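Local coordinates for uncharacterized conserved protein of COG5135 (Nostoc punctiforme, PDB 2I51) that binds flavin mononucleotide and, like the pyridoxamine 5'-phosphate oxidases it resembles, probably serves as a flavin-dependent oxidoreductase, at the interface of chains A and B. Sequence-based numbering; all coordinates share one arbitrary frame. Chains: chain A/B, Uncharacterized conserved protein of COG5135.

The interface of chains A and B. Residues chain A 21, 23, 82; chain B 21, 23, 82.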
loop_
_atom_site.group_PDB
_atom_site.type_symbol
_atom_site.label_atom_id
_atom_site.label_comp_id
_atom_site.label_asym_id
_atom_site.label_seq_id
_atom_site.Cartn_x
_atom_site.Cartn_y
_atom_site.Cartn_z
ATOM N N LEU A 21 -9.323 15.222 -7.196
ATOM C CA LEU A 21 -9.486 13.759 -7.065
ATOM C C LEU A 21 -9.794 13.395 -5.638
ATOM O O LEU A 21 -8.919 13.511 -4.754
ATOM C CB LEU A 21 -8.244 13.055 -7.523
ATOM C CG LEU A 21 -7.665 13.422 -8.883
ATOM C CD1 LEU A 21 -6.336 12.675 -9.078
ATOM C CD2 LEU A 21 -8.643 13.129 -10.033
ATOM N N TYR A 23 -9.981 10.634 -4.277
ATOM C CA TYR A 23 -9.136 9.537 -3.900
ATOM C C TYR A 23 -7.648 9.853 -3.691
ATOM O O TYR A 23 -6.836 8.999 -3.339
ATOM C CB TYR A 23 -9.288 8.391 -4.911
ATOM C CG TYR A 23 -9.215 8.780 -6.372
ATOM C CD1 TYR A 23 -8.006 8.800 -7.020
ATOM C CD2 TYR A 23 -10.363 9.058 -7.101
ATOM C CE1 TYR A 23 -7.933 9.104 -8.334
ATOM C CE2 TYR A 23 -10.310 9.290 -8.442
ATOM C CZ TYR A 23 -9.102 9.338 -9.065
ATOM O OH TYR A 23 -9.060 9.608 -10.436
ATOM N N PRO A 82 -1.982 10.972 -7.913
ATOM C CA PRO A 82 -2.005 10.690 -9.331
ATOM C C PRO A 82 -1.912 11.842 -10.295
ATOM O O PRO A 82 -1.399 11.664 -11.398
ATOM C CB PRO A 82 -3.319 9.910 -9.519
ATOM C CG PRO A 82 -3.712 9.466 -8.268
ATOM C CD PRO A 82 -3.208 10.520 -7.244
ATOM N N LEU B 21 -7.772 5.258 -16.766
ATOM C CA LEU B 21 -6.813 5.798 -15.766
ATOM C C LEU B 21 -5.520 5.050 -15.892
ATOM O O LEU B 21 -5.457 3.876 -15.567
ATOM C CB LEU B 21 -7.360 5.613 -14.377
ATOM C CG LEU B 21 -8.706 6.208 -14.069
ATOM C CD1 LEU B 21 -9.054 5.861 -12.641
ATOM C CD2 LEU B 21 -8.729 7.723 -14.378
ATOM N N TYR B 23 -3.044 5.160 -14.045
ATOM C CA TYR B 23 -2.607 4.797 -12.727
ATOM C C TYR B 23 -3.415 3.694 -12.068
ATOM O O TYR B 23 -3.111 3.263 -10.950
ATOM C CB TYR B 23 -2.559 6.032 -11.824
ATOM C CG TYR B 23 -3.755 6.966 -11.893
ATOM C CD1 TYR B 23 -4.857 6.800 -11.044
ATOM C CD2 TYR B 23 -3.783 8.040 -12.770
ATOM C CE1 TYR B 23 -5.935 7.706 -11.078
ATOM C CE2 TYR B 23 -4.850 8.929 -12.828
ATOM C CZ TYR B 23 -5.910 8.768 -11.946
ATOM O OH TYR B 23 -6.966 9.671 -11.964
ATOM N N PRO B 82 -9.664 3.352 -8.692
ATOM C CA PRO B 82 -10.436 4.501 -8.287
ATOM C C PRO B 82 -11.769 4.737 -8.956
ATOM O O PRO B 82 -12.650 5.398 -8.346
ATOM C CB PRO B 82 -9.493 5.685 -8.601
ATOM C CG PRO B 82 -8.205 5.150 -8.617
ATOM C CD PRO B 82 -8.364 3.776 -9.258
#
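A:Tyr23 and B:Tyr23 meet tip to tip where the two-fold axis passes between them, a worked example of how one residue used twice can contribute two equivalent halves of a symmetric contact. Each sits in the short 3-10 helix 22-25. From CB the side chain of A:Tyr23 sets out with CG between the backbone N and the carbonyl carbon (chi1 47°), a crowded position that sends the ring toward chain B. All six ring carbons, CG to CZ, lie under CB of B:Pro82, which stands over the centre of the ring, 3.5 Å from the centroid of A:Tyr23, in a CH-pi contact. The opposite face is backed by CB of A:Leu21, so the ring lies between a leucine of its own chain and a proline of the partner. CE1 also meets its symmetry mate, A:Tyr23 CE1 to B:Tyr23 CE1 being 3.7 Å, and CZ of A:Tyr23 lies 3.6 Å from OH of B:Tyr23. At the tip, the phenol OH of A:Tyr23 hydrogen-bonds OH of B:Tyr23 at 2.6 Å, each oxygen lying in plane at the edge of the other ring; either hydroxyl could be the donor. A phenylalanine in place of A:Tyr23, present in both copies, would probably cost the axis its hydrogen bond, leaving the two ring tips with apolar contact alone. With A:Pro82 covering B:Tyr23 in the same way, the patch is likely to help hold the two subunits together at the axis, consistent with the dimeric build of this flavoprotein family.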